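Side-chain contacts in fucolectin-related protein (Streptococcus pneumoniae, PDB 2WMF), which probably hydrolyses glycosidic bonds in host blood group antigens, acting as the catalytic module of a family 98 glycoside hydrolase: residues 130-133 / 134-138; 502-505 / 506-510; 91-95 / 96-100. One frame throughout, in Å; residues are numbered along the deposited sequence.

Contact 1: residues 130-133 / 134-138; sequences PEWL and DEQFQ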
ATOM      1  N   PRO A 130      28.830  -1.367  -6.524  1.00 14.16           N
ATOM      2  CA  PRO A 130      28.203  -2.638  -6.928  1.00 14.90           C
ATOM      3  C   PRO A 130      29.037  -3.889  -6.610  1.00 14.75           C
ATOM      4  O   PRO A 130      28.489  -4.933  -6.257  1.00 15.36           O
ATOM      5  CB  PRO A 130      28.017  -2.476  -8.448  1.00 14.79           C
ATOM      6  CG  PRO A 130      27.942  -1.002  -8.673  1.00 16.81           C
ATOM      7  CD  PRO A 130      28.840  -0.387  -7.629  1.00 15.24           C
ATOM      8  N   GLU A 131      30.354  -3.779  -6.747  1.00 15.40           N
ATOM      9  CA  GLU A 131      31.252  -4.878  -6.374  1.00 16.65           C
ATOM     10  C   GLU A 131      31.103  -5.301  -4.881  1.00 16.13           C
ATOM     11  O   GLU A 131      31.146  -6.506  -4.551  1.00 16.92           O
ATOM     12  CB  GLU A 131      32.675  -4.429  -6.686  1.00 19.16           C
ATOM     13  CG  GLU A 131      32.963  -4.139  -8.188  1.00 22.82           C
ATOM     14  CD  GLU A 131      32.416  -2.800  -8.780  1.00 25.95           C
ATOM     15  OE1 GLU A 131      31.988  -1.865  -8.042  1.00 22.07           O
ATOM     16  OE2 GLU A 131      32.423  -2.702 -10.050  1.00 28.87           O
ATOM     17  N   TRP A 132      30.930  -4.323  -3.983  1.00 15.51           N
ATOM     18  CA  TRP A 132      30.697  -4.594  -2.569  1.00 14.48           C
ATOM     19  C   TRP A 132      29.375  -5.320  -2.351  1.00 13.93           C
ATOM     20  O   TRP A 132      29.289  -6.283  -1.592  1.00 13.61           O
ATOM     21  CB  TRP A 132      30.746  -3.307  -1.730  1.00 14.58           C
ATOM     22  CG  TRP A 132      30.460  -3.486  -0.265  1.00 15.12           C
ATOM     23  CD1 TRP A 132      31.363  -3.710   0.737  1.00 15.19           C
ATOM     24  CD2 TRP A 132      29.166  -3.470   0.369  1.00 13.62           C
ATOM     25  NE1 TRP A 132      30.720  -3.810   1.941  1.00 15.47           N
ATOM     26  CE2 TRP A 132      29.372  -3.688   1.752  1.00 12.47           C
ATOM     27  CE3 TRP A 132      27.854  -3.285  -0.100  1.00 14.93           C
ATOM     28  CZ2 TRP A 132      28.322  -3.751   2.665  1.00 14.81           C
ATOM     29  CZ3 TRP A 132      26.829  -3.354   0.796  1.00 14.50           C
ATOM     30  CH2 TRP A 132      27.053  -3.558   2.164  1.00 15.01           C
ATOM     31  N   LEU A 133      28.335  -4.881  -3.029  1.00 13.59           N
ATOM     32  CA  LEU A 133      27.046  -5.563  -2.915  1.00 12.90           C
ATOM     33  C   LEU A 133      27.132  -7.023  -3.423  1.00 13.32           C
ATOM     34  O   LEU A 133      26.579  -7.950  -2.803  1.00 12.98           O
ATOM     35  CB  LEU A 133      25.978  -4.807  -3.701  1.00 12.56           C
ATOM     36  CG  LEU A 133      24.573  -5.395  -3.691  1.00 12.39           C
ATOM     37  CD1 LEU A 133      24.039  -5.464  -2.272  1.00 13.02           C
ATOM     38  CD2 LEU A 133      23.623  -4.610  -4.640  1.00 11.54           C
ATOM     39  N   ASP A 134      27.808  -7.196  -4.566  1.00 13.89           N
ATOM     40  CA  ASP A 134      28.046  -8.523  -5.175  1.00 14.05           C
ATOM     41  C   ASP A 134      28.670  -9.472  -4.110  1.00 14.33           C
ATOM     42  O   ASP A 134      28.187 -10.586  -3.892  1.00 13.34           O
ATOM     43  CB  ASP A 134      28.934  -8.349  -6.411  1.00 14.13           C
ATOM     44  CG  ASP A 134      29.155  -9.640  -7.196  1.00 15.18           C
ATOM     45  OD1 ASP A 134      29.627 -10.624  -6.597  1.00 16.55           O
ATOM     46  OD2 ASP A 134      28.806  -9.649  -8.389  1.00 15.59           O
ATOM     47  N   GLU A 135      29.684  -8.972  -3.399  1.00 15.12           N
ATOM     48  CA  GLU A 135      30.351  -9.710  -2.311  1.00 15.16           C
ATOM     49  C   GLU A 135      29.380 -10.079  -1.210  1.00 15.18           C
ATOM     50  O   GLU A 135      29.420 -11.183  -0.688  1.00 15.13           O
ATOM     51  CB  GLU A 135      31.511  -8.880  -1.732  1.00 15.87           C
ATOM     52  CG  GLU A 135      32.669  -8.768  -2.694  1.00 17.51           C
ATOM     53  CD  GLU A 135      33.725  -7.737  -2.252  1.00 21.42           C
ATOM     54  OE1 GLU A 135      33.516  -7.008  -1.241  1.00 27.60           O
ATOM     55  OE2 GLU A 135      34.776  -7.649  -2.949  1.00 28.29           O
ATOM     56  N   GLN A 136      28.492  -9.155  -0.852  1.00 13.96           N
ATOM     57  CA  GLN A 136      27.538  -9.443   0.188  1.00 14.04           C
ATOM     58  C   GLN A 136      26.534 -10.531  -0.234  1.00 13.37           C
ATOM     59  O   GLN A 136      26.213 -11.394   0.577  1.00 14.10           O
ATOM     60  CB  GLN A 136      26.829  -8.180   0.712  1.00 13.71           C
ATOM     61  CG  GLN A 136      27.731  -7.004   1.094  1.00 12.91           C
ATOM     62  CD  GLN A 136      29.040  -7.435   1.778  1.00 14.85           C
ATOM     63  OE1 GLN A 136      29.023  -8.170   2.788  1.00 16.19           O
ATOM     64  NE2 GLN A 136      30.172  -7.013   1.213  1.00 14.93           N
ATOM     65  N   PHE A 137      26.076 -10.507  -1.490  1.00 13.26           N
ATOM     66  CA  PHE A 137      25.193 -11.573  -1.989  1.00 13.57           C
ATOM     67  C   PHE A 137      25.898 -12.945  -1.947  1.00 14.38           C
ATOM     68  O   PHE A 137      25.277 -13.945  -1.638  1.00 14.73           O
ATOM     69  CB  PHE A 137      24.738 -11.299  -3.420  1.00 13.19           C
ATOM     70  CG  PHE A 137      23.617 -10.299  -3.560  1.00 12.75           C
ATOM     71  CD1 PHE A 137      22.437 -10.459  -2.852  1.00 13.46           C
ATOM     72  CD2 PHE A 137      23.716  -9.255  -4.483  1.00 12.68           C
ATOM     73  CE1 PHE A 137      21.358  -9.548  -3.006  1.00 12.14           C
ATOM     74  CE2 PHE A 137      22.648  -8.362  -4.650  1.00 11.93           C
ATOM     75  CZ  PHE A 137      21.462  -8.522  -3.900  1.00 11.00           C
ATOM     76  N   GLN A 138      27.190 -12.955  -2.255  1.00 15.37           N
ATOM     77  CA  GLN A 138      27.940 -14.214  -2.242  1.00 17.02           C
ATOM     78  C   GLN A 138      27.981 -14.789  -0.831  1.00 17.51           C
ATOM     79  O   GLN A 138      27.889 -16.003  -0.633  1.00 18.88           O
ATOM     80  CB  GLN A 138      29.368 -13.992  -2.728  1.00 18.09           C
ATOM     81  CG  GLN A 138      29.494 -13.666  -4.168  1.00 19.68           C
ATOM     82  CD  GLN A 138      30.954 -13.419  -4.533  1.00 21.71           C
ATOM     83  OE1 GLN A 138      31.797 -14.310  -4.314  1.00 26.29           O
ATOM     84  NE2 GLN A 138      31.281 -12.210  -5.052  1.00 23.47           N
TER
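Trp132 and Gln136, one turn apart on a helix, meet twice: through the backbone oxygen of Trp132 and over its indole. Gln136 N and Gln136 NE2 both donate to Trp132 O, reaching it from opposite faces of the carbonyl plane, so that the usual i to i+4 helix bond is doubled by a side-chain bond. The amide nitrogen Gln136 NE2 lies 3.0 Å from Trp132 O, in a rather bent bond of 142°. A chain folded back at chi2 (-38°) makes this possible, and the same bend lays the glutamine across the indole. Its CG sits 3.5 Å from the centroid of the six-membered ring of Trp132, almost on the ring normal, a CH-pi contact. Gln136 NE2 hangs over the same ring system nearer its rim, with the amide and ring planes 28° apart.

Two residues on, Asp134 OD1 accepts from Gln138 NE2 at 2.8 Å, but the carboxylate is also held from outside: Tyr173 OH bonds to OD1 and Lys172 forms a salt bridge with OD2. On the inner side of the helix, Leu133 CG packs 3.7 Å from Phe137 CE2.

All this belongs to helix 130-139, which links barrel strands 115-121 and 143-149 in a beta-alpha-beta unit. Leu133 and Phe137 rest on Leu143 of the second strand, Gln136 touches it too, and Pro130 and Phe137 lean on Val169 of the neighbouring helix 159-172.

Contact 2: residues 502-505 / 506-510; sequences KSWK and KEELE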
ATOM      1  N   LYS A 502      12.352  17.288  15.798  1.00 14.31           N
ATOM      2  CA  LYS A 502      12.957  16.352  16.736  1.00 15.49           C
ATOM      3  C   LYS A 502      12.914  14.896  16.247  1.00 15.91           C
ATOM      4  O   LYS A 502      13.148  13.968  17.044  1.00 15.25           O
ATOM      5  CB  LYS A 502      12.271  16.452  18.095  1.00 16.60           C
ATOM      6  CG  LYS A 502      12.218  17.852  18.694  1.00 19.62           C
ATOM      7  CD  LYS A 502      13.572  18.457  18.832  1.00 21.64           C
ATOM      8  CE  LYS A 502      13.495  19.814  19.562  1.00 23.38           C
ATOM      9  NZ  LYS A 502      14.842  20.463  19.390  1.00 26.97           N
ATOM     10  N   SER A 503      12.605  14.701  14.961  1.00 16.46           N
ATOM     11  CA  SER A 503      12.799  13.387  14.327  1.00 16.83           C
ATOM     12  C   SER A 503      14.246  12.931  14.589  1.00 16.86           C
ATOM     13  O   SER A 503      15.184  13.745  14.518  1.00 16.89           O
ATOM     14  CB  SER A 503      12.604  13.439  12.805  1.00 17.97           C
ATOM     15  OG  SER A 503      11.293  13.749  12.424  1.00 21.38           O
ATOM     16  N   TRP A 504      14.431  11.659  14.929  1.00 16.68           N
ATOM     17  CA  TRP A 504      15.755  11.091  15.160  1.00 16.99           C
ATOM     18  C   TRP A 504      16.414  11.632  16.460  1.00 16.74           C
ATOM     19  O   TRP A 504      17.597  11.360  16.691  1.00 17.89           O
ATOM     20  CB  TRP A 504      16.721  11.210  13.959  1.00 17.18           C
ATOM     21  CG  TRP A 504      16.147  10.776  12.649  1.00 16.43           C
ATOM     22  CD1 TRP A 504      15.946  11.561  11.560  1.00 18.39           C
ATOM     23  CD2 TRP A 504      15.663   9.472  12.297  1.00 16.76           C
ATOM     24  NE1 TRP A 504      15.388  10.841  10.558  1.00 18.34           N
ATOM     25  CE2 TRP A 504      15.189   9.555  10.974  1.00 17.59           C
ATOM     26  CE3 TRP A 504      15.607   8.244  12.957  1.00 17.18           C
ATOM     27  CZ2 TRP A 504      14.643   8.442  10.289  1.00 17.37           C
ATOM     28  CZ3 TRP A 504      15.086   7.141  12.272  1.00 17.33           C
ATOM     29  CH2 TRP A 504      14.602   7.253  10.964  1.00 17.29           C
ATOM     30  N   LYS A 505      15.635  12.299  17.311  1.00 16.54           N
ATOM     31  CA  LYS A 505      16.104  12.832  18.603  1.00 16.46           C
ATOM     32  C   LYS A 505      15.282  12.289  19.783  1.00 15.24           C
ATOM     33  O   LYS A 505      14.311  11.553  19.592  1.00 13.09           O
ATOM     34  CB  LYS A 505      16.088  14.376  18.562  1.00 17.34           C
ATOM     35  CG  LYS A 505      16.946  14.967  17.455  1.00 17.93           C
ATOM     36  CD  LYS A 505      16.960  16.485  17.497  1.00 20.19           C
ATOM     37  CE  LYS A 505      18.007  17.118  16.569  1.00 24.28           C
ATOM     38  NZ  LYS A 505      17.914  16.741  15.110  1.00 30.53           N
ATOM     39  N   LYS A 506      15.671  12.646  21.014  1.00 16.09           N
ATOM     40  CA  LYS A 506      15.064  12.087  22.226  1.00 16.87           C
ATOM     41  C   LYS A 506      13.543  12.257  22.314  1.00 15.57           C
ATOM     42  O   LYS A 506      12.837  11.374  22.805  1.00 15.32           O
ATOM     43  CB  LYS A 506      15.738  12.703  23.494  1.00 18.15           C
ATOM     44  CG  LYS A 506      15.499  14.197  23.680  1.00 20.83           C
ATOM     45  CD  LYS A 506      16.166  14.728  24.977  1.00 22.04           C
ATOM     46  CE  LYS A 506      15.503  16.031  25.421  1.00 25.45           C
ATOM     47  NZ  LYS A 506      16.510  17.010  25.860  1.00 31.47           N
ATOM     48  N   GLU A 507      13.020  13.380  21.819  1.00 14.34           N
ATOM     49  CA  GLU A 507      11.583  13.613  21.867  1.00 14.33           C
ATOM     50  C   GLU A 507      10.831  12.545  21.074  1.00 13.43           C
ATOM     51  O   GLU A 507       9.740  12.129  21.472  1.00 13.07           O
ATOM     52  CB  GLU A 507      11.200  15.010  21.347  1.00 14.54           C
ATOM     53  CG  GLU A 507      11.671  16.155  22.258  1.00 15.03           C
ATOM     54  CD  GLU A 507      13.102  16.626  22.019  1.00 15.35           C
ATOM     55  OE1 GLU A 507      13.915  16.034  21.213  1.00 14.97           O
ATOM     56  OE2 GLU A 507      13.432  17.660  22.683  1.00 21.29           O
ATOM     57  N   GLU A 508      11.429  12.122  19.958  1.00 12.91           N
ATOM     58  CA  GLU A 508      10.807  11.085  19.129  1.00 12.93           C
ATOM     59  C   GLU A 508      10.797   9.780  19.900  1.00 12.40           C
ATOM     60  O   GLU A 508       9.798   8.998  19.867  1.00 11.11           O
ATOM     61  CB  GLU A 508      11.478  10.947  17.750  1.00 11.82           C
ATOM     62  CG  GLU A 508      10.786   9.835  16.917  1.00 11.08           C
ATOM     63  CD  GLU A 508      11.204   9.826  15.476  1.00 12.68           C
ATOM     64  OE1 GLU A 508      12.425   9.725  15.229  1.00 12.25           O
ATOM     65  OE2 GLU A 508      10.326   9.917  14.584  1.00 12.91           O
ATOM     66  N   LEU A 509      11.900   9.492  20.593  1.00 13.31           N
ATOM     67  CA  LEU A 509      11.927   8.288  21.443  1.00 13.09           C
ATOM     68  C   LEU A 509      10.901   8.342  22.584  1.00 13.53           C
ATOM     69  O   LEU A 509      10.292   7.337  22.886  1.00 11.88           O
ATOM     70  CB  LEU A 509      13.317   8.028  21.984  1.00 13.83           C
ATOM     71  CG  LEU A 509      14.410   7.710  20.996  1.00 15.65           C
ATOM     72  CD1 LEU A 509      15.720   7.485  21.783  1.00 17.65           C
ATOM     73  CD2 LEU A 509      14.034   6.465  20.130  1.00 16.46           C
ATOM     74  N   GLU A 510      10.678   9.524  23.179  1.00 12.65           N
ATOM     75  CA  GLU A 510       9.626   9.687  24.198  1.00 13.27           C
ATOM     76  C   GLU A 510       8.270   9.287  23.658  1.00 12.45           C
ATOM     77  O   GLU A 510       7.508   8.529  24.313  1.00 11.94           O
ATOM     78  CB  GLU A 510       9.581  11.120  24.814  1.00 13.05           C
ATOM     79  CG  GLU A 510       8.330  11.326  25.727  1.00 14.43           C
ATOM     80  CD  GLU A 510       8.065  12.778  26.179  1.00 16.73           C
ATOM     81  OE1 GLU A 510       6.968  13.017  26.760  1.00 19.54           O
ATOM     82  OE2 GLU A 510       8.915  13.668  25.923  1.00 17.70           O
TER
HETATM   83  O   HOH W   1      15.237  19.505  22.039  1.00 33.73           O
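A type II beta turn, Lys502 to Lys505, runs straight into helix 506-517, with Lys505 at the N-cap position; side chains from the first turn of the helix reach back to the turn that precedes it. The main link is made by Glu508. Its carboxylate oxygen OE1 accepts from the backbone Trp504 N at 2.8 Å, in a nearly straight bond of 168°. The donor comes from above the carboxylate plane, 48° out of it. The Glu508 side chain leaves the helix trans to its own backbone nitrogen and stays extended, so that it runs back beside Trp504, the two side chains pointing the same way and the ring and carboxylate planes 81° apart. The turn itself is closed by Lys505 N bonding to Lys502 O, while Lys505 O receives weak bonds from Glu508 N and Leu509 N.

A second pairing, Lys502 with Glu507, is made through carbon before charge. The aliphatic part of the lysine lies against the carboxylate, Lys502 CD coming 3.4 Å from Glu507 OE1. Bends at chi2 in both side chains bring them together, yet Lys502 NZ stays 4.5 Å from Glu507 OE2, too far for a direct salt bridge. A water bridges the gap, accepting from Lys502 NZ at 2.8 Å and donating to Glu507 OE2 at 2.7 Å.

Glu508 has further partners outside the turn: Tyr267 OH bonds to OE2 and Trp54 NE1 to OE1. Three polar partners around this buried carboxylate are consistent with its being charged, whereas the pairing of Lys502 with Glu507 is probably softened by the water between them.

Contact 3: residues 91-95 / 96-100; sequences PRDTK and ELREW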
ATOM      1  N   PRO A  91      22.476   7.555   2.328  1.00 11.95           N
ATOM      2  CA  PRO A  91      23.500   6.505   2.482  1.00 11.72           C
ATOM      3  C   PRO A  91      24.790   6.698   1.675  1.00 12.03           C
ATOM      4  O   PRO A  91      25.164   5.883   0.796  1.00 12.09           O
ATOM      5  CB  PRO A  91      22.727   5.236   2.064  1.00 11.66           C
ATOM      6  CG  PRO A  91      21.863   5.685   0.981  1.00 11.03           C
ATOM      7  CD  PRO A  91      21.367   7.070   1.474  1.00 12.17           C
ATOM      8  N   ARG A  92      25.490   7.785   1.988  1.00 13.08           N
ATOM      9  CA  ARG A  92      26.817   7.999   1.459  1.00 13.40           C
ATOM     10  C   ARG A  92      27.759   6.900   1.969  1.00 13.15           C
ATOM     11  O   ARG A  92      27.803   6.594   3.153  1.00 12.74           O
ATOM     12  CB  ARG A  92      27.336   9.358   1.903  1.00 14.04           C
ATOM     13  CG  ARG A  92      28.703   9.743   1.328  1.00 15.01           C
ATOM     14  CD  ARG A  92      29.201  11.130   1.787  1.00 18.02           C
ATOM     15  NE  ARG A  92      29.408  11.184   3.233  1.00 21.71           N
ATOM     16  CZ  ARG A  92      30.581  11.010   3.854  1.00 24.37           C
ATOM     17  NH1 ARG A  92      31.696  10.774   3.155  1.00 27.45           N
ATOM     18  NH2 ARG A  92      30.647  11.081   5.188  1.00 23.99           N
ATOM     19  N   ASP A  93      28.495   6.309   1.044  1.00 12.90           N
ATOM     20  CA  ASP A  93      29.468   5.256   1.363  1.00 14.07           C
ATOM     21  C   ASP A  93      30.525   5.742   2.382  1.00 13.89           C
ATOM     22  O   ASP A  93      31.263   6.697   2.137  1.00 14.95           O
ATOM     23  CB  ASP A  93      30.092   4.758   0.074  1.00 13.72           C
ATOM     24  CG  ASP A  93      30.966   3.532   0.271  1.00 13.82           C
ATOM     25  OD1 ASP A  93      30.925   2.899   1.345  1.00 15.28           O
ATOM     26  OD2 ASP A  93      31.669   3.215  -0.684  1.00 16.07           O
ATOM     27  N   THR A  94      30.556   5.090   3.539  1.00 14.77           N
ATOM     28  CA  THR A  94      31.555   5.316   4.575  1.00 15.25           C
ATOM     29  C   THR A  94      31.958   3.991   5.211  1.00 15.86           C
ATOM     30  O   THR A  94      31.249   2.964   5.098  1.00 14.50           O
ATOM     31  CB  THR A  94      31.043   6.210   5.702  1.00 15.68           C
ATOM     32  OG1 THR A  94      30.017   5.516   6.417  1.00 14.84           O
ATOM     33  CG2 THR A  94      30.556   7.565   5.145  1.00 14.87           C
ATOM     34  N   LYS A  95      33.084   4.020   5.921  1.00 17.17           N
ATOM     35  CA  LYS A  95      33.479   2.840   6.731  1.00 17.69           C
ATOM     36  C   LYS A  95      32.377   2.421   7.739  1.00 15.99           C
ATOM     37  O   LYS A  95      32.074   1.238   7.884  1.00 16.25           O
ATOM     38  CB  LYS A  95      34.791   3.169   7.436  1.00 18.70           C
ATOM     39  CG  LYS A  95      35.324   2.110   8.401  1.00 20.73           C
ATOM     40  CD  LYS A  95      36.371   2.757   9.342  1.00 23.78           C
ATOM     41  CE  LYS A  95      37.222   1.711  10.073  1.00 27.34           C
ATOM     42  NZ  LYS A  95      38.323   1.216   9.148  1.00 33.75           N
ATOM     43  N   GLU A  96      31.760   3.394   8.394  1.00 16.43           N
ATOM     44  CA  GLU A  96      30.735   3.137   9.392  1.00 16.01           C
ATOM     45  C   GLU A  96      29.469   2.559   8.745  1.00 15.15           C
ATOM     46  O   GLU A  96      28.828   1.686   9.306  1.00 15.31           O
ATOM     47  CB  GLU A  96      30.391   4.415  10.156  1.00 16.04           C
ATOM     48  CG  GLU A  96      31.500   4.952  11.068  1.00 19.55           C
ATOM     49  CD  GLU A  96      32.684   5.603  10.294  1.00 22.09           C
ATOM     50  OE1 GLU A  96      32.493   6.177   9.187  1.00 20.56           O
ATOM     51  OE2 GLU A  96      33.836   5.513  10.802  1.00 28.63           O
ATOM     52  N   LEU A  97      29.105   3.061   7.562  1.00 14.69           N
ATOM     53  CA  LEU A  97      27.944   2.505   6.841  1.00 14.76           C
ATOM     54  C   LEU A  97      28.127   1.017   6.519  1.00 14.68           C
ATOM     55  O   LEU A  97      27.262   0.188   6.782  1.00 13.88           O
ATOM     56  CB  LEU A  97      27.662   3.295   5.552  1.00 14.69           C
ATOM     57  CG  LEU A  97      26.391   2.894   4.809  1.00 14.73           C
ATOM     58  CD1 LEU A  97      25.161   3.189   5.708  1.00 17.44           C
ATOM     59  CD2 LEU A  97      26.290   3.588   3.439  1.00 14.61           C
ATOM     60  N   ARG A  98      29.272   0.681   5.929  1.00 14.60           N
ATOM     61  CA  ARG A  98      29.535  -0.697   5.537  1.00 15.04           C
ATOM     62  C   ARG A  98      29.575  -1.603   6.805  1.00 14.98           C
ATOM     63  O   ARG A  98      29.000  -2.703   6.833  1.00 14.50           O
ATOM     64  CB  ARG A  98      30.846  -0.765   4.750  1.00 14.41           C
ATOM     65  CG  ARG A  98      30.853  -0.063   3.404  1.00 13.97           C
ATOM     66  CD  ARG A  98      32.092  -0.428   2.606  1.00 15.66           C
ATOM     67  NE  ARG A  98      32.305   0.388   1.421  1.00 15.04           N
ATOM     68  CZ  ARG A  98      33.261   0.153   0.525  1.00 16.21           C
ATOM     69  NH1 ARG A  98      34.079  -0.880   0.675  1.00 16.84           N
ATOM     70  NH2 ARG A  98      33.402   0.925  -0.539  1.00 16.42           N
ATOM     71  N   GLU A  99      30.210  -1.098   7.860  1.00 15.34           N
ATOM     72  CA  GLU A  99      30.306  -1.814   9.129  1.00 16.79           C
ATOM     73  C   GLU A  99      28.914  -2.148   9.672  1.00 15.39           C
ATOM     74  O   GLU A  99      28.672  -3.271  10.148  1.00 15.20           O
ATOM     75  CB  GLU A  99      31.122  -0.995  10.152  1.00 17.55           C
ATOM     76  CG  GLU A  99      32.551  -1.424  10.139  1.00 21.86           C
ATOM     77  CD  GLU A  99      33.538  -0.465  10.787  1.00 23.52           C
ATOM     78  OE1 GLU A  99      33.121   0.462  11.537  1.00 30.24           O
ATOM     79  OE2 GLU A  99      34.764  -0.660  10.514  1.00 29.71           O
ATOM     80  N   TRP A 100      28.007  -1.170   9.592  1.00 14.58           N
ATOM     81  CA  TRP A 100      26.643  -1.361  10.054  1.00 14.12           C
ATOM     82  C   TRP A 100      25.917  -2.404   9.208  1.00 13.44           C
ATOM     83  O   TRP A 100      25.270  -3.289   9.761  1.00 13.83           O
ATOM     84  CB  TRP A 100      25.865  -0.037  10.035  1.00 13.44           C
ATOM     85  CG  TRP A 100      24.488  -0.159  10.649  1.00 14.94           C
ATOM     86  CD1 TRP A 100      24.175  -0.081  11.965  1.00 14.49           C
ATOM     87  CD2 TRP A 100      23.244  -0.374   9.949  1.00 14.03           C
ATOM     88  NE1 TRP A 100      22.814  -0.243  12.143  1.00 14.32           N
ATOM     89  CE2 TRP A 100      22.218  -0.412  10.922  1.00 15.14           C
ATOM     90  CE3 TRP A 100      22.903  -0.547   8.601  1.00 13.28           C
ATOM     91  CZ2 TRP A 100      20.873  -0.611  10.590  1.00 14.49           C
ATOM     92  CZ3 TRP A 100      21.568  -0.729   8.277  1.00 13.60           C
ATOM     93  CH2 TRP A 100      20.573  -0.758   9.258  1.00 13.90           C
TER
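Asp93 and Arg98 face each other as two flat groups in almost one plane, the carboxylate and guanidinium only 11° apart. Arg98 approaches side-on: NE reaches Asp93 OD1 at 2.9 Å and NH2 reaches Asp93 OD2 at 2.9 Å. Each oxygen uses its syn lone pair, and the NH2 bond is the straighter of the two, at 172°. The arginine is extended from CG to NE, which carries its guanidinium out to the aspartate, and this two-point salt bridge fixes the rotation of both groups.

Thr94 stands nearly at right angles to Leu97. Its hydroxyl, placed between the backbone N and the carbonyl carbon (chi1 67°), accepts from Leu97 N at 2.9 Å. Thr94 is the N-cap residue of helix 95-111, which follows barrel strand 74-79, and this is its capping bond; its own carbonyl oxygen takes the bond from Arg98 N. Leu97 turns its CD2 methyl back over the incoming loop, 3.4 Å from Arg92 O and close to the Pro91 ring.

At the first turn of the helix, Lys95 and Glu99 cross at a slant, methylene against carboxylate, Lys95 CE being 3.4 Å from Glu99 OE2. The ammonium NZ of Lys95 remains 4.2 Å from that same Glu99 oxygen, a longer separation than a direct ion pair has. Pro129 touches the side chains of both Asp93 and Arg98.

From the N terminus, contact 3 comes first, where the loop after barrel strand 74-79 closes onto the start of helix 95-111. Contact 1 follows within helix 130-139, between strands 115-121 and 143-149, and so closes no loop. Contact 2 lies far along the chain, joining a turn to helix 506-517. The three stand in series, with none nested or crossed. Contacts 1 and 3 nevertheless touch, Trp132 NE1 packing 3.7 Å from Arg98 CD, so successive helices of the barrel wall meet there. Contact 2 stays separate, its nearest atoms about 10 Å from contact 3, but through Glu508 it reaches residues of the N-terminal, barrel-forming part of the chain.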